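Long-range contacts in spindle pole body-associated protein VIK1 (Saccharomyces cerevisiae, PDB 2O0A), which recruits the minus end-directed motor KAR3 to microtubules and the spindle pole body and, as a heterodimer with it, cross-links antiparallel microtubules: residues F94-S100 with K263-N269; M198-Q204 with D222-L228; F237-I241 with L255-I259. One frame throughout, in Å; residues are numbered along the deposited sequence.

The chain is the C-terminal motor homology domain, with a kinesin fold but no nucleotide-binding site. Strand 94-99 comes first; its partner, strand 265-270, returns much later in the chain, so contact 1 closes a long loop at the centre of the domain. Contacts 2 and 3 both lie within that loop, one after the other. Contact 2 pairs strands 197-207 and 221-228 across a short connection, and strand 221-228 also lies beside strand 94-99, joining contacts 1 and 2 in one sheet. Contact 3 then brings together helices 231-243 and 250-261, which cover one face of this sheet before the chain returns to it through strand 265-270.

Contact 1. Residues F94-S100 with K263-N269. With EDO (1,2-ethanediol), chain B.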
loop_
_atom_site.group_PDB
_atom_site.type_symbol
_atom_site.label_atom_id
_atom_site.label_comp_id
_atom_site.label_asym_id
_atom_site.label_seq_id
_atom_site.Cartn_x
_atom_site.Cartn_y
_atom_site.Cartn_z
ATOM N N PHE A 94 -5.638 -7.041 6.326
ATOM C CA PHE A 94 -4.662 -5.968 6.293
ATOM C C PHE A 94 -4.618 -5.258 4.960
ATOM O O PHE A 94 -5.252 -5.666 4.006
ATOM C CB PHE A 94 -3.269 -6.458 6.724
ATOM C CG PHE A 94 -2.597 -7.447 5.781
ATOM C CD1 PHE A 94 -1.408 -7.098 5.155
ATOM C CD2 PHE A 94 -3.111 -8.746 5.575
ATOM C CE1 PHE A 94 -0.735 -7.985 4.319
ATOM C CE2 PHE A 94 -2.441 -9.661 4.753
ATOM C CZ PHE A 94 -1.245 -9.274 4.113
ATOM N N ASN A 95 -3.850 -4.179 4.908
ATOM C CA ASN A 95 -3.826 -3.381 3.689
ATOM C C ASN A 95 -2.484 -2.755 3.402
ATOM O O ASN A 95 -1.585 -2.718 4.255
ATOM C CB ASN A 95 -4.947 -2.322 3.703
ATOM C CG ASN A 95 -4.700 -1.201 4.687
ATOM O OD1 ASN A 95 -3.689 -0.495 4.619
ATOM N ND2 ASN A 95 -5.653 -0.997 5.606
ATOM N N LEU A 96 -2.361 -2.299 2.154
ATOM C CA LEU A 96 -1.286 -1.424 1.724
ATOM C C LEU A 96 -1.961 -0.295 0.969
ATOM O O LEU A 96 -2.603 -0.520 -0.054
ATOM C CB LEU A 96 -0.307 -2.195 0.825
ATOM C CG LEU A 96 0.784 -1.394 0.115
ATOM C CD1 LEU A 96 1.586 -0.559 1.103
ATOM C CD2 LEU A 96 1.706 -2.301 -0.726
ATOM N N ILE A 97 -1.861 0.917 1.511
ATOM C CA ILE A 97 -2.495 2.088 0.904
ATOM C C ILE A 97 -1.385 2.946 0.308
ATOM O O ILE A 97 -0.596 3.536 1.048
ATOM C CB ILE A 97 -3.336 2.867 1.941
ATOM C CG1 ILE A 97 -4.481 1.972 2.419
ATOM C CG2 ILE A 97 -3.885 4.187 1.314
ATOM C CD1 ILE A 97 -5.193 2.458 3.678
ATOM N N SER A 98 -1.321 2.965 -1.030
ATOM C CA SER A 98 -0.223 3.588 -1.749
ATOM C C SER A 98 -0.676 4.903 -2.391
ATOM O O SER A 98 -1.628 4.907 -3.172
ATOM C CB SER A 98 0.335 2.624 -2.801
ATOM O OG SER A 98 1.426 3.220 -3.498
ATOM N N LEU A 99 0.005 5.993 -2.027
ATOM C CA LEU A 99 -0.251 7.326 -2.589
ATOM C C LEU A 99 0.853 7.677 -3.563
ATOM O O LEU A 99 2.050 7.591 -3.238
ATOM C CB LEU A 99 -0.279 8.366 -1.458
ATOM C CG LEU A 99 -1.551 8.477 -0.612
ATOM C CD1 LEU A 99 -1.886 7.204 0.122
ATOM C CD2 LEU A 99 -1.445 9.634 0.375
ATOM N N SER A 100 0.447 8.075 -4.760
ATOM C CA SER A 100 1.380 8.395 -5.847
ATOM C C SER A 100 0.804 9.571 -6.596
ATOM O O SER A 100 -0.400 9.779 -6.567
ATOM C CB SER A 100 1.496 7.222 -6.801
ATOM O OG SER A 100 2.178 6.111 -6.198
ATOM N N LYS A 263 -5.519 -3.947 9.510
ATOM C CA LYS A 263 -4.197 -3.403 9.778
ATOM C C LYS A 263 -3.776 -2.611 8.550
ATOM O O LYS A 263 -3.981 -3.065 7.434
ATOM C CB LYS A 263 -3.163 -4.505 10.016
ATOM C CG LYS A 263 -3.410 -5.388 11.228
ATOM C CD LYS A 263 -3.089 -4.651 12.508
ATOM C CE LYS A 263 -1.606 -4.630 12.809
ATOM N NZ LYS A 263 -1.340 -3.904 14.099
ATOM N N SER A 264 -3.187 -1.439 8.778
ATOM C CA SER A 264 -2.813 -0.529 7.679
ATOM C C SER A 264 -1.316 -0.293 7.508
ATOM O O SER A 264 -0.521 -0.328 8.451
ATOM C CB SER A 264 -3.492 0.847 7.838
ATOM O OG SER A 264 -4.905 0.762 7.833
ATOM N N PHE A 265 -0.946 -0.010 6.266
ATOM C CA PHE A 265 0.418 0.377 5.937
ATOM C C PHE A 265 0.292 1.453 4.872
ATOM O O PHE A 265 -0.095 1.156 3.734
ATOM C CB PHE A 265 1.147 -0.858 5.377
ATOM C CG PHE A 265 2.637 -0.686 5.126
ATOM C CD1 PHE A 265 3.552 -1.509 5.796
ATOM C CD2 PHE A 265 3.129 0.208 4.153
ATOM C CE1 PHE A 265 4.933 -1.430 5.545
ATOM C CE2 PHE A 265 4.510 0.304 3.911
ATOM C CZ PHE A 265 5.412 -0.524 4.605
ATOM N N PHE A 266 0.611 2.702 5.221
ATOM C CA PHE A 266 0.570 3.780 4.227
ATOM C C PHE A 266 1.931 3.922 3.575
ATOM O O PHE A 266 2.955 3.961 4.255
ATOM C CB PHE A 266 0.153 5.102 4.881
ATOM C CG PHE A 266 -1.308 5.167 5.234
ATOM C CD1 PHE A 266 -2.220 5.754 4.357
ATOM C CD2 PHE A 266 -1.783 4.612 6.432
ATOM C CE1 PHE A 266 -3.588 5.814 4.692
ATOM C CE2 PHE A 266 -3.154 4.671 6.758
ATOM C CZ PHE A 266 -4.042 5.270 5.891
ATOM N N LEU A 267 1.922 4.018 2.250
ATOM C CA LEU A 267 3.126 4.164 1.460
ATOM C C LEU A 267 3.001 5.449 0.639
ATOM O O LEU A 267 2.082 5.582 -0.171
ATOM C CB LEU A 267 3.311 2.949 0.535
ATOM C CG LEU A 267 4.583 2.992 -0.312
ATOM C CD1 LEU A 267 5.853 2.992 0.551
ATOM C CD2 LEU A 267 4.614 1.826 -1.330
ATOM N N LEU A 268 3.897 6.399 0.887
ATOM C CA LEU A 268 3.858 7.670 0.162
ATOM C C LEU A 268 4.992 7.698 -0.836
ATOM O O LEU A 268 6.157 7.683 -0.464
ATOM C CB LEU A 268 3.899 8.863 1.126
ATOM C CG LEU A 268 2.494 9.195 1.668
ATOM C CD1 LEU A 268 1.929 8.091 2.562
ATOM C CD2 LEU A 268 2.515 10.489 2.437
ATOM N N ASN A 269 4.637 7.699 -2.113
ATOM C CA ASN A 269 5.634 7.661 -3.182
ATOM C C ASN A 269 5.950 9.076 -3.618
ATOM O O ASN A 269 5.119 9.733 -4.253
ATOM C CB ASN A 269 5.137 6.817 -4.361
ATOM C CG ASN A 269 4.917 5.371 -3.976
ATOM O OD1 ASN A 269 5.869 4.581 -3.891
ATOM N ND2 ASN A 269 3.652 5.003 -3.737
HETATM C C1 EDO B . 8.831 5.529 -5.417
HETATM O O1 EDO B . 7.950 4.591 -6.033
HETATM C C2 EDO B . 8.703 6.874 -6.140
HETATM O O2 EDO B . 8.208 6.641 -7.473
#
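Two neighbouring parallel strands pair here in the buried centre of the mixed sheet, Phe94 standing next to Lys263 and each later residue in step, through Ser100 beside Asn269. The strand axes are 4.7 Å apart and diverge by 20°. Ile97 and Leu99 of the first strand carry the backbone ladder: Ile97 N reaches Phe265 O and Leu267 N reaches Ile97 O, both at 2.8 Å, and Leu99 N to Leu267 O and Asn269 N to Leu99 O repeat the pattern at 2.8 Å. Asparagine side chains supplement it at both ends. Asn95 OD1 accepts from Phe265 N (3.2 Å) while its ND2 donates to Ser264 OG (2.9 Å); Asn269 ND2 donates to Leu99 O (3.1 Å), and its OD1 accepts from O1 of an ethanediol, probably from the crystallisation liquor (3.0 Å).

On one face Leu96 CD1 meets Phe265 CD2 at 3.5 Å, covered by helix 72-89, and Phe265 stacks on Tyr29. On the other, Ile97 CD1 makes an off-centre CH-pi contact with the Phe266 ring, 4.2 Å from its centroid, and Leu99 CD2 meets Leu268 CG at 4.2 Å. With strands 27-32 and 221-228 flanking the pair, this is the parallel core of the kinesin motor fold. In active kinesins the strand that corresponds by topology to 94-99 leads into the P-loop; in Vik1 the fold persists although the nucleotide site is absent.

Contact 2. Residues M198-Q204 with D222-L228; sequences MGIIKVQ and DFYFIEL
Residues 198-204 and 222-228 are extended antiparallel strands, axes 4.7 Å apart and N-to-C directions at 163°. The register sets Gly199 opposite Glu227 and Gln204 opposite Asp222. Three hydrogen-bonded pairs hold the backbones: Gly199 N to Glu227 O 2.9 Å and Glu227 N to Gly199 O 3.0 Å; Ile201 N to Phe225 O and Phe225 N to Ile201 O, both 2.8 Å; Val203 N to Phe223 O and Phe223 N to Val203 O, again 2.8 Å. Ile200 with Ile226, Lys202 with Tyr224 and Gln204 with Asp222 alternate as non-hydrogen-bonded pairs.

Apolar contacts line both faces. Ile201 (m, t) and Phe225 (chi1 t) sit CB to CB at 4.0 Å, and Val203 CB lies 3.9 Å from Phe223 CD2, at the ring edge. On the other face Met198 (t, t, p) SD meets Ile226 (m, m) CG2 at 3.6 Å, and Ile200 (m, t) CG1 meets Ile226 CD1 at 3.8 Å.

At the polar end a water accepts from Lys202 NZ (2.9 Å) and Gln204 NE2 (2.7 Å) and donates to Asp222 OD1 (2.8 Å). Lys202 (all t) also donates to Ile165 O, and Gln204 OE1 is hydrogen-bonded to Thr129 OG1.

This antiparallel pair belongs to the central sheet of the kinesin fold. Strand 126-136 flanks 198-204, strand 94-99 flanks 222-228, helix 105-116 covers the Ile201 and Phe225 face, and helix 250-261 that of Met198 and Ile226.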
loop_
_atom_site.group_PDB
_atom_site.type_symbol
_atom_site.label_atom_id
_atom_site.label_comp_id
_atom_site.label_asym_id
_atom_site.label_seq_id
_atom_site.Cartn_x
_atom_site.Cartn_y
_atom_site.Cartn_z
ATOM N N MET A 198 -9.875 5.779 -7.300
ATOM C CA MET A 198 -9.130 4.895 -6.429
ATOM C C MET A 198 -9.161 3.479 -6.975
ATOM O O MET A 198 -10.229 2.938 -7.271
ATOM C CB MET A 198 -9.748 4.932 -5.040
ATOM C CG MET A 198 -9.021 4.093 -3.984
ATOM S SD MET A 198 -9.703 4.341 -2.330
ATOM C CE MET A 198 -11.219 3.433 -2.474
ATOM N N GLY A 199 -7.988 2.874 -7.109
ATOM C CA GLY A 199 -7.938 1.453 -7.411
ATOM C C GLY A 199 -8.030 0.619 -6.142
ATOM O O GLY A 199 -7.486 0.994 -5.098
ATOM N N ILE A 200 -8.735 -0.503 -6.226
ATOM C CA ILE A 200 -8.806 -1.455 -5.124
ATOM C C ILE A 200 -8.464 -2.839 -5.642
ATOM O O ILE A 200 -9.141 -3.372 -6.522
ATOM C CB ILE A 200 -10.208 -1.547 -4.486
ATOM C CG1 ILE A 200 -10.693 -0.171 -4.028
ATOM C CG2 ILE A 200 -10.199 -2.561 -3.340
ATOM C CD1 ILE A 200 -12.192 -0.135 -3.709
ATOM N N ILE A 201 -7.405 -3.419 -5.090
ATOM C CA ILE A 201 -7.096 -4.813 -5.346
ATOM C C ILE A 201 -7.354 -5.577 -4.063
ATOM O O ILE A 201 -6.851 -5.206 -3.031
ATOM C CB ILE A 201 -5.642 -4.975 -5.849
ATOM C CG1 ILE A 201 -5.611 -4.639 -7.338
ATOM C CG2 ILE A 201 -5.118 -6.417 -5.613
ATOM C CD1 ILE A 201 -4.242 -4.594 -7.962
ATOM N N LYS A 202 -8.195 -6.599 -4.139
ATOM C CA LYS A 202 -8.461 -7.439 -2.980
ATOM C C LYS A 202 -7.881 -8.814 -3.258
ATOM O O LYS A 202 -8.177 -9.430 -4.293
ATOM C CB LYS A 202 -9.970 -7.539 -2.710
ATOM C CG LYS A 202 -10.287 -8.483 -1.553
ATOM C CD LYS A 202 -11.774 -8.567 -1.333
ATOM C CE LYS A 202 -12.034 -9.429 -0.092
ATOM N NZ LYS A 202 -13.491 -9.779 0.057
ATOM N N VAL A 203 -7.018 -9.272 -2.354
ATOM C CA VAL A 203 -6.383 -10.578 -2.474
ATOM C C VAL A 203 -6.867 -11.407 -1.290
ATOM O O VAL A 203 -6.860 -10.934 -0.143
ATOM C CB VAL A 203 -4.833 -10.449 -2.455
ATOM C CG1 VAL A 203 -4.167 -11.826 -2.434
ATOM C CG2 VAL A 203 -4.343 -9.631 -3.651
ATOM N N GLN A 204 -7.310 -12.636 -1.549
ATOM C CA GLN A 204 -7.669 -13.545 -0.457
ATOM C C GLN A 204 -6.616 -14.648 -0.389
ATOM O O GLN A 204 -6.214 -15.185 -1.420
ATOM C CB GLN A 204 -9.025 -14.183 -0.707
ATOM C CG GLN A 204 -10.171 -13.206 -0.808
ATOM C CD GLN A 204 -11.476 -13.927 -1.136
ATOM O OE1 GLN A 204 -11.636 -14.516 -2.213
ATOM N NE2 GLN A 204 -12.390 -13.910 -0.194
ATOM N N ASP A 222 -7.763 -11.595 4.302
ATOM C CA ASP A 222 -7.977 -10.606 3.237
ATOM C C ASP A 222 -6.889 -9.555 3.271
ATOM O O ASP A 222 -6.516 -9.073 4.338
ATOM C CB ASP A 222 -9.315 -9.894 3.411
ATOM C CG ASP A 222 -10.505 -10.839 3.343
ATOM O OD1 ASP A 222 -10.449 -11.845 2.610
ATOM O OD2 ASP A 222 -11.508 -10.547 4.031
ATOM N N PHE A 223 -6.405 -9.214 2.078
ATOM C CA PHE A 223 -5.448 -8.127 1.883
ATOM C C PHE A 223 -5.994 -7.147 0.853
ATOM O O PHE A 223 -6.479 -7.570 -0.194
ATOM C CB PHE A 223 -4.115 -8.708 1.400
ATOM C CG PHE A 223 -3.183 -7.665 0.842
ATOM C CD1 PHE A 223 -2.650 -6.698 1.688
ATOM C CD2 PHE A 223 -2.860 -7.640 -0.520
ATOM C CE1 PHE A 223 -1.811 -5.701 1.205
ATOM C CE2 PHE A 223 -2.010 -6.644 -1.037
ATOM C CZ PHE A 223 -1.480 -5.665 -0.170
ATOM N N TYR A 224 -5.892 -5.841 1.136
ATOM C CA TYR A 224 -6.374 -4.813 0.213
ATOM C C TYR A 224 -5.235 -3.908 -0.178
ATOM O O TYR A 224 -4.589 -3.326 0.693
ATOM C CB TYR A 224 -7.488 -3.965 0.846
ATOM C CG TYR A 224 -8.628 -4.787 1.374
ATOM C CD1 TYR A 224 -9.790 -4.966 0.617
ATOM C CD2 TYR A 224 -8.552 -5.366 2.645
ATOM C CE1 TYR A 224 -10.850 -5.732 1.113
ATOM C CE2 TYR A 224 -9.608 -6.136 3.135
ATOM C CZ TYR A 224 -10.734 -6.307 2.371
ATOM O OH TYR A 224 -11.788 -7.053 2.871
ATOM N N PHE A 225 -5.009 -3.783 -1.485
ATOM C CA PHE A 225 -4.043 -2.829 -2.023
ATOM C C PHE A 225 -4.815 -1.674 -2.631
ATOM O O PHE A 225 -5.554 -1.844 -3.611
ATOM C CB PHE A 225 -3.165 -3.525 -3.059
ATOM C CG PHE A 225 -2.176 -2.626 -3.750
ATOM C CD1 PHE A 225 -1.300 -1.830 -3.031
ATOM C CD2 PHE A 225 -2.082 -2.644 -5.139
ATOM C CE1 PHE A 225 -0.354 -1.020 -3.682
ATOM C CE2 PHE A 225 -1.138 -1.847 -5.802
ATOM C CZ PHE A 225 -0.269 -1.029 -5.071
ATOM N N ILE A 226 -4.664 -0.505 -2.019
ATOM C CA ILE A 226 -5.390 0.688 -2.431
ATOM C C ILE A 226 -4.422 1.597 -3.184
ATOM O O ILE A 226 -3.342 1.897 -2.687
ATOM C CB ILE A 226 -5.976 1.421 -1.203
ATOM C CG1 ILE A 226 -6.949 0.516 -0.447
ATOM C CG2 ILE A 226 -6.591 2.767 -1.626
ATOM C CD1 ILE A 226 -8.139 0.022 -1.273
ATOM N N GLU A 227 -4.802 2.014 -4.400
ATOM C CA GLU A 227 -3.976 2.920 -5.184
ATOM C C GLU A 227 -4.676 4.266 -5.306
ATOM O O GLU A 227 -5.765 4.363 -5.870
ATOM C CB GLU A 227 -3.680 2.345 -6.567
ATOM C CG GLU A 227 -2.739 1.154 -6.513
ATOM C CD GLU A 227 -2.569 0.509 -7.876
ATOM O OE1 GLU A 227 -3.369 -0.380 -8.220
ATOM O OE2 GLU A 227 -1.624 0.872 -8.579
ATOM N N LEU A 228 -4.036 5.290 -4.767
ATOM C CA LEU A 228 -4.484 6.660 -4.948
ATOM C C LEU A 228 -3.365 7.341 -5.723
ATOM O O LEU A 228 -2.414 7.813 -5.134
ATOM C CB LEU A 228 -4.728 7.319 -3.593
ATOM C CG LEU A 228 -5.903 6.753 -2.790
ATOM C CD1 LEU A 228 -5.774 7.083 -1.336
ATOM C CD2 LEU A 228 -7.236 7.247 -3.388
HETATM O O HOH W 1 -13.057 -12.110 1.697
#

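Contact 3. Residues F237-I241 with L255-I259; sequences FDKSI and LKKLI
Ile241, Leu255 and Lys256 bury the most surface where two helical turns, 237-241 and 255-259, meet steeply, their directions 74° apart (signed crossing angle -74°). The axes stay 11.3 Å apart, a distance spanned by side chains; the nearest CA atoms are those of Ile241 and Lys256, at 6.9 Å. Both turns are helical, with Ile241 N to Phe237 O at 2.9 Å and Ile259 N to Leu255 O at 3.0 Å, but the first widens into a pi-type turn at 239-241.

Ile241 (m, m) is the hub. Its CD1 lies 3.5 Å from Lys256 CG, 3.8 Å from Leu255 CB and 4.0 Å from Ile259 CD1, so one methyl touches three residues of the facing helix. Leu255 (m, t) points its CA-to-CB bond at the first helix and sets CD1 3.8 Å from CD1 of Phe237, whose chi1 is t; Ile259 CD1 approaches the edge of the same ring, 4.4 Å from Phe237 CE1. Lys256 (m, t, t, m) runs along the border of this apolar patch, bringing CE to 3.4 Å from Ser240 O. A water completes the link, donating to Ser240 O (2.7 Å) and accepting from Lys256 NZ (2.9 Å).

By their place in the chain, helices 231-243 and 250-261 probably correspond to helices that, in active kinesins, contribute to the microtubule-binding surface. Around them, Phe237 packs on Leu228 of strand 221-228 and on Ile282 and Val286 of helix 276-289, Leu258 packs on Tyr224 and Ile226, and Leu290 touches both Ile241 and Ile259.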
loop_
_atom_site.group_PDB
_atom_site.type_symbol
_atom_site.label_atom_id
_atom_site.label_comp_id
_atom_site.label_asym_id
_atom_site.label_seq_id
_atom_site.Cartn_x
_atom_site.Cartn_y
_atom_site.Cartn_z
ATOM N N PHE A 237 -9.047 11.541 -0.568
ATOM C CA PHE A 237 -8.720 10.806 0.648
ATOM C C PHE A 237 -8.574 11.757 1.834
ATOM O O PHE A 237 -9.162 11.553 2.894
ATOM C CB PHE A 237 -7.442 9.979 0.427
ATOM C CG PHE A 237 -6.689 9.629 1.685
ATOM C CD1 PHE A 237 -7.238 8.785 2.648
ATOM C CD2 PHE A 237 -5.400 10.120 1.891
ATOM C CE1 PHE A 237 -6.515 8.450 3.801
ATOM C CE2 PHE A 237 -4.679 9.797 3.029
ATOM C CZ PHE A 237 -5.233 8.957 3.991
ATOM N N ASP A 238 -7.796 12.818 1.645
ATOM C CA ASP A 238 -7.547 13.760 2.729
ATOM C C ASP A 238 -8.836 14.420 3.219
ATOM O O ASP A 238 -9.072 14.497 4.423
ATOM C CB ASP A 238 -6.563 14.837 2.278
ATOM C CG ASP A 238 -6.211 15.795 3.392
ATOM O OD1 ASP A 238 -5.471 15.383 4.301
ATOM O OD2 ASP A 238 -6.681 16.961 3.365
ATOM N N LYS A 239 -9.639 14.899 2.270
ATOM C CA LYS A 239 -10.925 15.545 2.562
ATOM C C LYS A 239 -11.888 14.585 3.225
ATOM O O LYS A 239 -12.472 14.903 4.264
ATOM C CB LYS A 239 -11.562 16.087 1.283
ATOM C CG LYS A 239 -11.458 17.587 1.103
ATOM C CD LYS A 239 -12.218 18.043 -0.130
ATOM C CE LYS A 239 -11.523 17.605 -1.409
ATOM N NZ LYS A 239 -12.144 18.218 -2.616
ATOM N N SER A 240 -12.039 13.406 2.625
ATOM C CA SER A 240 -13.018 12.420 3.083
ATOM C C SER A 240 -12.655 11.740 4.401
ATOM O O SER A 240 -13.545 11.251 5.093
ATOM C CB SER A 240 -13.265 11.363 2.002
ATOM O OG SER A 240 -12.256 10.367 2.019
ATOM N N ILE A 241 -11.361 11.698 4.737
ATOM C CA ILE A 241 -10.889 11.084 5.985
ATOM C C ILE A 241 -10.589 12.084 7.109
ATOM O O ILE A 241 -11.039 11.894 8.241
ATOM C CB ILE A 241 -9.653 10.140 5.755
ATOM C CG1 ILE A 241 -10.037 8.893 4.931
ATOM C CG2 ILE A 241 -8.959 9.761 7.083
ATOM C CD1 ILE A 241 -11.158 8.029 5.519
ATOM N N LEU A 255 -12.228 3.577 2.457
ATOM C CA LEU A 255 -11.075 4.035 3.225
ATOM C C LEU A 255 -11.352 4.019 4.730
ATOM O O LEU A 255 -10.549 3.529 5.517
ATOM C CB LEU A 255 -10.637 5.418 2.749
ATOM C CG LEU A 255 -10.019 5.401 1.349
ATOM C CD1 LEU A 255 -9.939 6.812 0.784
ATOM C CD2 LEU A 255 -8.652 4.762 1.416
ATOM N N LYS A 256 -12.529 4.491 5.119
ATOM C CA LYS A 256 -12.891 4.455 6.531
ATOM C C LYS A 256 -12.958 3.042 7.069
ATOM O O LYS A 256 -12.510 2.783 8.189
ATOM C CB LYS A 256 -14.235 5.136 6.755
ATOM C CG LYS A 256 -14.135 6.629 6.711
ATOM C CD LYS A 256 -15.506 7.281 6.604
ATOM C CE LYS A 256 -15.357 8.779 6.449
ATOM N NZ LYS A 256 -14.846 9.438 7.685
ATOM N N LYS A 257 -13.535 2.138 6.280
ATOM C CA LYS A 257 -13.647 0.737 6.664
ATOM C C LYS A 257 -12.281 0.086 6.822
ATOM O O LYS A 257 -12.036 -0.628 7.778
ATOM C CB LYS A 257 -14.482 -0.052 5.648
ATOM C CG LYS A 257 -14.600 -1.539 5.984
ATOM C CD LYS A 257 -15.426 -1.755 7.242
ATOM C CE LYS A 257 -16.030 -3.130 7.260
ATOM N NZ LYS A 257 -17.050 -3.212 8.341
ATOM N N LEU A 258 -11.374 0.335 5.878
ATOM C CA LEU A 258 -10.057 -0.283 5.975
ATOM C C LEU A 258 -9.231 0.238 7.146
ATOM O O LEU A 258 -8.559 -0.517 7.839
ATOM C CB LEU A 258 -9.297 -0.094 4.666
ATOM C CG LEU A 258 -9.875 -0.851 3.477
ATOM C CD1 LEU A 258 -9.006 -0.546 2.271
ATOM C CD2 LEU A 258 -9.915 -2.357 3.753
ATOM N N ILE A 259 -9.288 1.545 7.365
ATOM C CA ILE A 259 -8.539 2.158 8.454
ATOM C C ILE A 259 -9.052 1.667 9.818
ATOM O O ILE A 259 -8.271 1.389 10.724
ATOM C CB ILE A 259 -8.615 3.691 8.356
ATOM C CG1 ILE A 259 -7.809 4.167 7.137
ATOM C CG2 ILE A 259 -8.158 4.355 9.677
ATOM C CD1 ILE A 259 -8.184 5.557 6.603
HETATM O O HOH W 2 -15.553 12.053 6.682
#